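PDB 3CLW: conserved exported protein from Bacteroides fragilis, which probably hydrolyses O-glycosidic bonds as a glycoside hydrolase of family 30, although its substrate is not known. Local coordinates for residues N90-F95 and F196-F201; F125-N130 and Q169-Q174; E320-P325 and G335-R340. All blocks are in the same frame, centred on the assembly; numbering follows the deposited sequence.

Following the chain from the N terminus, residues 90-95 come first and open the loop that contact 1 closes 101 residues later at 196-201. Contact 2, between strand 125-128 and helix 157-173, lies wholly within that span, and the two contacts touch. Contact 3 begins after contact 1 has closed, so it follows in series. It closes a short loop, joining residues 320-325 to helix 328-347, which follows them. Contact 1 joins two loops that follow barrel strands, contact 2 joins a barrel strand to the helix layer, and contact 3 pins a loop to a barrel helix. Contacts 2 and 3 lie on opposite sides of the chain's centre.

Contact 1 of 3, residues N90-F95 and F196-F201; sequences NRTECF and FQEGSF
Asn90 reaches Phe196 with its side-chain amide. Its CG lies anti to the carbonyl carbon (chi1 -64°), which carries ND2 to the Phe196 carbonyl. ND2 of Asn90 donates to the backbone O of Phe196 at 2.8 Å. The bond is nearly straight, with an N-H...O angle of 166°, and the acceptor lies close to the amide plane. The same nitrogen sits over one face of the Phe196 ring, displaced toward the rim, 3.3 Å from CZ of Phe196. Amide and ring planes are 78° apart. A water bridges the backbones, donating to O of Asn90 at 2.6 Å and accepting from N of Glu198 at 3.1 Å. OG1 of Thr92 is modelled as donating a hydrogen bond to OE1 of Glu198. The 2.4 Å between Thr92 OG1 and Glu198 OE1 is very short, so the exact length is doubtful. Both segments belong to loops that follow parallel strands of the TIM barrel, 68-71 and 178-182. They therefore lie at the end of the barrel where the C-termini of its strands point. In the second shell, Asn87 ND2 also binds O of Phe196. Ser76 OG bonds both OE1 of Glu198 and the backbone N of Thr92. Trp28 packs against Asn90 and Gln197.

Contact 2 of 3, residues F125-N130 and Q169-Q174; sequences FLFFTN and QHFREQ
Phe171 and Phe127 meet between helix 157-173 and strand 125-128, without any hydrogen bond. CB of Phe171 already touches the tip of the other ring, 3.9 Å from CZ of Phe127. CG of Phe171 comes next and lies in the plane of the Phe127 ring, at its edge. CD1 of Phe171 approaches nearest, 3.7 Å from CZ of Phe127. It lies just as near to the neighbouring CE1 of Phe127, so it sits against the CE1-CZ bond at the ring's rim. Further out, CE1 of Phe171 turns to another phenylalanine and packs 3.7 Å from CZ of Phe95. One face of the Phe171 ring carries CD2 of His170, its chain neighbour, over the ring centre. The two phenylalanine planes stand at 77° with centroids 5.7 Å apart. The two rings meet obliquely. Phe127 CG stands anti to its carbonyl carbon (chi1 -82°), and its ring extends from the strand toward the helix. Met114 of helix 108-119 touches both rings, and Val70 and Val178 of the flanking strands touch Phe127. Both phenylalanines are buried. Helix 157-173 connects strand 125-128 to the adjacent parallel strand 178-182, and this apolar seam between strand and covering helix belongs to a beta-alpha-beta unit of the TIM barrel.

Contact 3 of 3, residues E320-P325 and G335-R340; sequences EEITMP and GLYVAR
Tyr337 has CG anti to its backbone N (chi1 -177°), which presents one face of the ring to Ile322. Arg340, one helical turn later, starts out in the same way. Its chain then bends at chi3, 72°, and brings the guanidinium to Glu321, whose own chain is extended beyond CG. Ile322 meets the tyrosine with its CG2 branch. That methyl lies over one face of the Tyr337 ring, 3.9 Å from the ring centroid, as a CH-pi contact. It is shifted toward the base of the ring, 3.6 Å from CG of Tyr337 and equally close to CD2. CB of Glu321 adds a looser touch, 4.4 Å from CD2 of Tyr337. The salt bridge runs from NH2 of Arg340 to OE1 of Glu321 at 2.8 Å. NH2 comes from the syn side but somewhat out of the carboxylate plane, and OE1 is likewise tilted from the guanidinium plane. The N-H...O angle is only 143°. Carboxylate and guanidinium planes are nearly perpendicular, so one nitrogen serves one oxygen and no two-pronged pair forms. CE2 of Tyr337 lies at the edge of the guanidinium, in its plane.

The polar ends have further partners. OE2 of Glu321 bonds the hydroxyl of Tyr445, NH1 of Arg340 bonds the carbonyl of Ala424, and OH of Tyr337 bonds OE2 of Glu317. Val491 of strand 490-495 packs on Leu336 and Ala339 of the same helix. The contact thus sits where a TIM-barrel helix meets the C-terminal beta domain seen in this family. Arg340 close to OE1 and a hydroxyl at OE2 would tend to keep Glu321 ionised, with each carboxylate oxygen held by a separate partner.

Contact 1 of 3, residues N90-F95 and F196-F201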
loop_
_atom_site.group_PDB
_atom_site.type_symbol
_atom_site.label_atom_id
_atom_site.label_comp_id
_atom_site.label_asym_id
_atom_site.label_seq_id
_atom_site.Cartn_x
_atom_site.Cartn_y
_atom_site.Cartn_z
ATOM N N ASN A 90 -1.488 19.032 -5.246
ATOM C CA ASN A 90 -2.408 18.117 -4.579
ATOM C C ASN A 90 -3.860 18.256 -5.006
ATOM O O ASN A 90 -4.725 17.548 -4.482
ATOM C CB ASN A 90 -2.290 18.273 -3.071
ATOM C CG ASN A 90 -0.922 17.877 -2.552
ATOM O OD1 ASN A 90 -0.072 17.430 -3.295
ATOM N ND2 ASN A 90 -0.717 18.046 -1.276
ATOM N N ARG A 91 -4.112 19.162 -5.950
ATOM C CA ARG A 91 -5.424 19.332 -6.568
ATOM C C ARG A 91 -5.646 18.236 -7.598
ATOM O O ARG A 91 -4.685 17.749 -8.212
ATOM C CB ARG A 91 -5.513 20.702 -7.258
ATOM C CG ARG A 91 -5.826 21.835 -6.288
ATOM C CD ARG A 91 -5.595 23.203 -6.931
ATOM N NE ARG A 91 -5.525 24.228 -5.902
ATOM C CZ ARG A 91 -4.743 25.311 -5.963
ATOM N NH1 ARG A 91 -3.925 25.551 -7.002
ATOM N NH2 ARG A 91 -4.778 26.147 -4.962
ATOM N N THR A 92 -6.908 17.849 -7.781
ATOM C CA THR A 92 -7.279 16.800 -8.740
ATOM C C THR A 92 -8.373 17.297 -9.661
ATOM O O THR A 92 -9.242 18.071 -9.232
ATOM C CB THR A 92 -7.804 15.489 -8.025
ATOM O OG1 THR A 92 -9.062 15.748 -7.370
ATOM C CG2 THR A 92 -6.835 15.001 -6.978
ATOM N N GLU A 93 -8.359 16.855 -10.909
ATOM C CA GLU A 93 -9.511 17.032 -11.750
ATOM C C GLU A 93 -10.656 16.075 -11.348
ATOM O O GLU A 93 -10.483 15.216 -10.490
ATOM C CB GLU A 93 -9.139 16.796 -13.216
ATOM C CG GLU A 93 -8.072 17.764 -13.722
ATOM C CD GLU A 93 -7.662 17.452 -15.120
ATOM O OE1 GLU A 93 -6.942 16.458 -15.321
ATOM O OE2 GLU A 93 -8.110 18.185 -16.019
ATOM N N CYS A 94 -11.830 16.253 -11.942
ATOM C CA CYS A 94 -12.924 15.315 -11.722
ATOM C C CYS A 94 -13.511 14.964 -13.083
ATOM O O CYS A 94 -13.836 15.864 -13.876
ATOM C CB CYS A 94 -14.013 15.900 -10.777
ATOM S SG CYS A 94 -15.258 14.697 -10.252
ATOM N N PHE A 95 -13.682 13.667 -13.343
ATOM C CA PHE A 95 -14.363 13.240 -14.585
ATOM C C PHE A 95 -15.790 13.811 -14.713
ATOM O O PHE A 95 -16.249 14.074 -15.824
ATOM C CB PHE A 95 -14.429 11.705 -14.711
ATOM C CG PHE A 95 -13.073 11.021 -14.748
ATOM C CD1 PHE A 95 -12.080 11.458 -15.610
ATOM C CD2 PHE A 95 -12.806 9.937 -13.909
ATOM C CE1 PHE A 95 -10.832 10.788 -15.658
ATOM C CE2 PHE A 95 -11.561 9.270 -13.940
ATOM C CZ PHE A 95 -10.580 9.707 -14.804
ATOM N N PHE A 196 -4.348 21.256 2.804
ATOM C CA PHE A 196 -3.185 20.832 1.993
ATOM C C PHE A 196 -3.578 19.765 0.943
ATOM O O PHE A 196 -2.817 19.435 0.045
ATOM C CB PHE A 196 -2.073 20.334 2.964
ATOM C CG PHE A 196 -0.814 19.806 2.288
ATOM C CD1 PHE A 196 0.041 20.662 1.585
ATOM C CD2 PHE A 196 -0.469 18.454 2.393
ATOM C CE1 PHE A 196 1.211 20.167 0.957
ATOM C CE2 PHE A 196 0.693 17.952 1.782
ATOM C CZ PHE A 196 1.532 18.819 1.065
ATOM N N GLN A 197 -4.816 19.287 1.025
ATOM C CA GLN A 197 -5.191 17.972 0.529
ATOM C C GLN A 197 -6.710 17.767 0.612
ATOM O O GLN A 197 -7.340 18.227 1.563
ATOM C CB GLN A 197 -4.548 16.947 1.464
ATOM C CG GLN A 197 -4.441 15.656 0.877
ATOM C CD GLN A 197 -4.284 14.547 1.900
ATOM O OE1 GLN A 197 -3.476 14.629 2.811
ATOM N NE2 GLN A 197 -5.002 13.460 1.676
ATOM N N GLU A 198 -7.268 17.033 -0.354
ATOM C CA GLU A 198 -8.644 16.531 -0.300
ATOM C C GLU A 198 -8.850 15.550 0.860
ATOM O O GLU A 198 -7.964 14.764 1.194
ATOM C CB GLU A 198 -9.003 15.822 -1.605
ATOM C CG GLU A 198 -8.927 16.700 -2.846
ATOM C CD GLU A 198 -9.252 15.969 -4.136
ATOM O OE1 GLU A 198 -9.462 16.667 -5.167
ATOM O OE2 GLU A 198 -9.303 14.703 -4.136
ATOM N N GLY A 199 -10.027 15.587 1.479
ATOM C CA GLY A 199 -10.295 14.682 2.599
ATOM C C GLY A 199 -11.695 14.769 3.139
ATOM O O GLY A 199 -12.428 15.734 2.876
ATOM N N SER A 200 -12.077 13.732 3.875
ATOM C CA SER A 200 -13.270 13.752 4.728
ATOM C C SER A 200 -13.251 12.745 5.883
ATOM O O SER A 200 -12.965 11.562 5.708
ATOM C CB SER A 200 -14.568 13.569 3.934
ATOM O OG SER A 200 -15.687 13.814 4.807
ATOM N N PHE A 201 -13.572 13.251 7.065
ATOM C CA PHE A 201 -14.020 12.439 8.191
ATOM C C PHE A 201 -15.220 11.611 7.746
ATOM O O PHE A 201 -15.960 12.019 6.862
ATOM C CB PHE A 201 -14.434 13.365 9.348
ATOM C CG PHE A 201 -15.024 12.640 10.534
ATOM C CD1 PHE A 201 -14.202 11.937 11.418
ATOM C CD2 PHE A 201 -16.389 12.665 10.770
ATOM C CE1 PHE A 201 -14.737 11.283 12.512
ATOM C CE2 PHE A 201 -16.930 12.002 11.875
ATOM C CZ PHE A 201 -16.098 11.317 12.741
HETATM O O HOH W 1 -5.548 15.911 -2.704
#

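Contact 2 of 3, residues F125-N130 and Q169-Q174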
loop_
_atom_site.group_PDB
_atom_site.type_symbol
_atom_site.label_atom_id
_atom_site.label_comp_id
_atom_site.label_asym_id
_atom_site.label_seq_id
_atom_site.Cartn_x
_atom_site.Cartn_y
_atom_site.Cartn_z
ATOM N N PHE A 125 -5.845 -2.909 -10.905
ATOM C CA PHE A 125 -5.979 -1.563 -10.384
ATOM C C PHE A 125 -7.014 -1.425 -9.251
ATOM O O PHE A 125 -8.039 -2.113 -9.223
ATOM C CB PHE A 125 -6.297 -0.583 -11.523
ATOM C CG PHE A 125 -5.256 -0.543 -12.611
ATOM C CD1 PHE A 125 -5.373 -1.375 -13.743
ATOM C CD2 PHE A 125 -4.166 0.329 -12.521
ATOM C CE1 PHE A 125 -4.429 -1.343 -14.763
ATOM C CE2 PHE A 125 -3.183 0.359 -13.556
ATOM C CZ PHE A 125 -3.314 -0.488 -14.667
ATOM N N LEU A 126 -6.709 -0.513 -8.324
ATOM C CA LEU A 126 -7.646 -0.077 -7.283
ATOM C C LEU A 126 -7.871 1.402 -7.510
ATOM O O LEU A 126 -6.892 2.160 -7.704
ATOM C CB LEU A 126 -7.102 -0.349 -5.872
ATOM C CG LEU A 126 -7.944 0.046 -4.634
ATOM C CD1 LEU A 126 -7.597 -0.819 -3.402
ATOM C CD2 LEU A 126 -7.830 1.512 -4.280
ATOM N N PHE A 127 -9.143 1.804 -7.528
ATOM C CA PHE A 127 -9.562 3.217 -7.609
ATOM C C PHE A 127 -9.941 3.722 -6.225
ATOM O O PHE A 127 -10.780 3.102 -5.545
ATOM C CB PHE A 127 -10.790 3.331 -8.513
ATOM C CG PHE A 127 -10.470 3.369 -9.976
ATOM C CD1 PHE A 127 -11.438 3.751 -10.889
ATOM C CD2 PHE A 127 -9.178 3.045 -10.443
ATOM C CE1 PHE A 127 -11.124 3.804 -12.245
ATOM C CE2 PHE A 127 -8.857 3.122 -11.804
ATOM C CZ PHE A 127 -9.828 3.506 -12.702
ATOM N N PHE A 128 -9.339 4.828 -5.804
ATOM C CA PHE A 128 -9.615 5.384 -4.477
ATOM C C PHE A 128 -9.911 6.877 -4.552
ATOM O O PHE A 128 -9.380 7.566 -5.420
ATOM C CB PHE A 128 -8.516 5.061 -3.421
ATOM C CG PHE A 128 -7.249 5.890 -3.548
ATOM C CD1 PHE A 128 -6.246 5.536 -4.444
ATOM C CD2 PHE A 128 -7.066 7.023 -2.763
ATOM C CE1 PHE A 128 -5.045 6.306 -4.549
ATOM C CE2 PHE A 128 -5.910 7.805 -2.891
ATOM C CZ PHE A 128 -4.889 7.430 -3.784
ATOM N N THR A 129 -10.778 7.338 -3.643
ATOM C CA THR A 129 -11.130 8.734 -3.488
ATOM C C THR A 129 -10.813 9.228 -2.074
ATOM O O THR A 129 -10.937 8.479 -1.064
ATOM C CB THR A 129 -12.631 9.010 -3.741
ATOM O OG1 THR A 129 -13.427 7.968 -3.131
ATOM C CG2 THR A 129 -12.927 9.094 -5.209
ATOM N N ASN A 130 -10.401 10.501 -2.056
ATOM C CA ASN A 130 -10.145 11.301 -0.892
ATOM C C ASN A 130 -11.300 12.250 -0.589
ATOM O O ASN A 130 -11.399 12.803 0.505
ATOM C CB ASN A 130 -8.891 12.125 -1.112
ATOM C CG ASN A 130 -7.662 11.319 -0.926
ATOM O OD1 ASN A 130 -7.648 10.356 -0.136
ATOM N ND2 ASN A 130 -6.612 11.676 -1.658
ATOM N N GLN A 169 -16.083 1.336 -14.517
ATOM C CA GLN A 169 -16.611 0.649 -15.696
ATOM C C GLN A 169 -16.025 1.215 -16.967
ATOM O O GLN A 169 -15.705 0.455 -17.878
ATOM C CB GLN A 169 -18.128 0.704 -15.774
ATOM C CG GLN A 169 -18.712 -0.175 -16.897
ATOM C CD GLN A 169 -20.263 -0.234 -16.851
ATOM O OE1 GLN A 169 -20.926 0.647 -16.281
ATOM N NE2 GLN A 169 -20.827 -1.270 -17.438
ATOM N N HIS A 170 -15.906 2.534 -17.038
ATOM C CA HIS A 170 -15.223 3.191 -18.165
ATOM C C HIS A 170 -13.847 2.594 -18.414
ATOM O O HIS A 170 -13.520 2.219 -19.527
ATOM C CB HIS A 170 -15.056 4.688 -17.950
ATOM C CG HIS A 170 -14.176 5.323 -18.970
ATOM N ND1 HIS A 170 -14.639 5.714 -20.211
ATOM C CD2 HIS A 170 -12.847 5.605 -18.952
ATOM C CE1 HIS A 170 -13.627 6.195 -20.917
ATOM N NE2 HIS A 170 -12.537 6.163 -20.166
ATOM N N PHE A 171 -13.047 2.501 -17.365
ATOM C CA PHE A 171 -11.694 1.983 -17.521
ATOM C C PHE A 171 -11.655 0.467 -17.778
ATOM O O PHE A 171 -10.772 -0.013 -18.516
ATOM C CB PHE A 171 -10.795 2.469 -16.383
ATOM C CG PHE A 171 -10.470 3.939 -16.499
ATOM C CD1 PHE A 171 -11.219 4.888 -15.810
ATOM C CD2 PHE A 171 -9.487 4.370 -17.389
ATOM C CE1 PHE A 171 -10.976 6.258 -15.951
ATOM C CE2 PHE A 171 -9.198 5.746 -17.549
ATOM C CZ PHE A 171 -9.963 6.694 -16.815
ATOM N N ARG A 172 -12.656 -0.269 -17.261
ATOM C CA ARG A 172 -12.782 -1.692 -17.640
ATOM C C ARG A 172 -13.030 -1.857 -19.129
ATOM O O ARG A 172 -12.443 -2.754 -19.767
ATOM C CB ARG A 172 -13.821 -2.464 -16.784
ATOM C CG ARG A 172 -13.443 -2.504 -15.274
ATOM C CD ARG A 172 -14.352 -3.398 -14.434
ATOM N NE ARG A 172 -14.146 -4.775 -14.793
ATOM C CZ ARG A 172 -13.210 -5.572 -14.268
ATOM N NH1 ARG A 172 -12.380 -5.155 -13.315
ATOM N NH2 ARG A 172 -13.098 -6.812 -14.705
ATOM N N GLU A 173 -13.867 -0.984 -19.676
ATOM C CA GLU A 173 -14.226 -1.015 -21.117
ATOM C C GLU A 173 -13.069 -0.562 -22.035
ATOM O O GLU A 173 -13.098 -0.783 -23.238
ATOM C CB GLU A 173 -15.541 -0.260 -21.372
ATOM C CG GLU A 173 -16.774 -0.978 -20.715
ATOM C CD GLU A 173 -18.064 -0.152 -20.749
ATOM O OE1 GLU A 173 -18.019 1.060 -21.083
ATOM O OE2 GLU A 173 -19.137 -0.725 -20.437
ATOM N N GLN A 174 -12.053 0.063 -21.423
ATOM C CA GLN A 174 -10.775 0.338 -22.048
ATOM C C GLN A 174 -9.710 -0.741 -21.808
ATOM O O GLN A 174 -8.563 -0.555 -22.174
ATOM C CB GLN A 174 -10.228 1.650 -21.509
ATOM C CG GLN A 174 -11.178 2.788 -21.637
ATOM C CD GLN A 174 -10.943 3.565 -22.863
ATOM O OE1 GLN A 174 -11.367 3.191 -23.962
ATOM N NE2 GLN A 174 -10.232 4.677 -22.699
#

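Contact 3 of 3, residues E320-P325 and G335-R340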
loop_
_atom_site.group_PDB
_atom_site.type_symbol
_atom_site.label_atom_id
_atom_site.label_comp_id
_atom_site.label_asym_id
_atom_site.label_seq_id
_atom_site.Cartn_x
_atom_site.Cartn_y
_atom_site.Cartn_z
ATOM N N GLU A 320 14.690 7.827 16.876
ATOM C CA GLU A 320 16.145 7.638 16.826
ATOM C C GLU A 320 16.638 6.705 15.724
ATOM O O GLU A 320 17.784 6.807 15.307
ATOM C CB GLU A 320 16.669 7.131 18.175
ATOM C CG GLU A 320 15.920 5.907 18.703
ATOM C CD GLU A 320 16.727 5.088 19.715
ATOM O OE1 GLU A 320 16.153 4.778 20.787
ATOM O OE2 GLU A 320 17.913 4.755 19.445
ATOM N N GLU A 321 15.800 5.776 15.278
ATOM C CA GLU A 321 16.207 4.817 14.251
ATOM C C GLU A 321 16.342 5.419 12.845
ATOM O O GLU A 321 17.190 4.988 12.063
ATOM C CB GLU A 321 15.261 3.629 14.228
ATOM C CG GLU A 321 15.422 2.705 15.402
ATOM C CD GLU A 321 14.804 1.358 15.138
ATOM O OE1 GLU A 321 13.694 1.109 15.652
ATOM O OE2 GLU A 321 15.419 0.555 14.391
ATOM N N ILE A 322 15.532 6.436 12.554
ATOM C CA ILE A 322 15.366 6.937 11.189
ATOM C C ILE A 322 15.526 8.451 11.043
ATOM O O ILE A 322 15.552 8.963 9.916
ATOM C CB ILE A 322 13.973 6.528 10.590
ATOM C CG1 ILE A 322 12.819 7.015 11.487
ATOM C CG2 ILE A 322 13.906 5.025 10.316
ATOM C CD1 ILE A 322 11.478 7.047 10.815
ATOM N N THR A 323 15.603 9.166 12.167
ATOM C CA THR A 323 15.705 10.634 12.158
ATOM C C THR A 323 17.168 11.126 12.366
ATOM O O THR A 323 17.758 10.996 13.443
ATOM C CB THR A 323 14.675 11.252 13.113
ATOM O OG1 THR A 323 13.375 10.869 12.653
ATOM C CG2 THR A 323 14.744 12.779 13.127
ATOM N N MET A 324 17.720 11.714 11.309
ATOM C CA MET A 324 19.152 11.741 11.085
ATOM C C MET A 324 19.432 12.627 9.888
ATOM O O MET A 324 18.613 12.689 8.958
ATOM C CB MET A 324 19.541 10.341 10.657
ATOM C CG MET A 324 20.771 9.785 11.236
ATOM S SD MET A 324 20.762 8.034 10.857
ATOM C CE MET A 324 19.559 7.436 12.037
ATOM N N PRO A 325 20.603 13.284 9.862
ATOM C CA PRO A 325 20.925 13.933 8.590
ATOM C C PRO A 325 21.090 12.870 7.491
ATOM O O PRO A 325 21.389 11.698 7.790
ATOM C CB PRO A 325 22.254 14.647 8.868
ATOM C CG PRO A 325 22.385 14.683 10.390
ATOM C CD PRO A 325 21.651 13.478 10.888
ATOM N N GLY A 335 15.339 1.853 4.687
ATOM C CA GLY A 335 15.024 0.615 3.998
ATOM C C GLY A 335 14.715 -0.565 4.928
ATOM O O GLY A 335 13.756 -1.304 4.711
ATOM N N LEU A 336 15.537 -0.751 5.964
ATOM C CA LEU A 336 15.306 -1.818 6.942
ATOM C C LEU A 336 14.138 -1.528 7.887
ATOM O O LEU A 336 13.440 -2.446 8.264
ATOM C CB LEU A 336 16.562 -2.102 7.759
ATOM C CG LEU A 336 17.797 -2.653 7.051
ATOM C CD1 LEU A 336 19.013 -2.341 7.899
ATOM C CD2 LEU A 336 17.695 -4.144 6.783
ATOM N N TYR A 337 13.920 -0.266 8.257
ATOM C CA TYR A 337 12.776 0.115 9.095
ATOM C C TYR A 337 11.446 -0.285 8.435
ATOM O O TYR A 337 10.532 -0.823 9.095
ATOM C CB TYR A 337 12.817 1.613 9.344
ATOM C CG TYR A 337 11.743 2.189 10.254
ATOM C CD1 TYR A 337 10.564 2.707 9.726
ATOM C CD2 TYR A 337 11.940 2.275 11.650
ATOM C CE1 TYR A 337 9.598 3.258 10.526
ATOM C CE2 TYR A 337 10.976 2.857 12.481
ATOM C CZ TYR A 337 9.796 3.338 11.905
ATOM O OH TYR A 337 8.820 3.917 12.694
ATOM N N VAL A 338 11.356 -0.045 7.126
ATOM C CA VAL A 338 10.138 -0.319 6.388
ATOM C C VAL A 338 10.041 -1.797 6.098
ATOM O O VAL A 338 8.973 -2.351 6.195
ATOM C CB VAL A 338 10.022 0.517 5.090
ATOM C CG1 VAL A 338 8.746 0.189 4.354
ATOM C CG2 VAL A 338 10.047 2.000 5.397
ATOM N N ALA A 339 11.154 -2.441 5.753
ATOM C CA ALA A 339 11.145 -3.893 5.580
ATOM C C ALA A 339 10.623 -4.616 6.844
ATOM O O ALA A 339 10.030 -5.661 6.753
ATOM C CB ALA A 339 12.502 -4.402 5.194
ATOM N N ARG A 340 10.870 -4.044 8.013
ATOM C CA ARG A 340 10.382 -4.592 9.286
ATOM C C ARG A 340 8.856 -4.444 9.417
ATOM O O ARG A 340 8.170 -5.380 9.847
ATOM C CB ARG A 340 11.081 -3.895 10.467
ATOM C CG ARG A 340 10.505 -4.317 11.833
ATOM C CD ARG A 340 11.401 -3.908 12.985
ATOM N NE ARG A 340 11.359 -2.469 13.189
ATOM C CZ ARG A 340 11.926 -1.872 14.227
ATOM N NH1 ARG A 340 12.584 -2.600 15.137
ATOM N NH2 ARG A 340 11.833 -0.559 14.368
#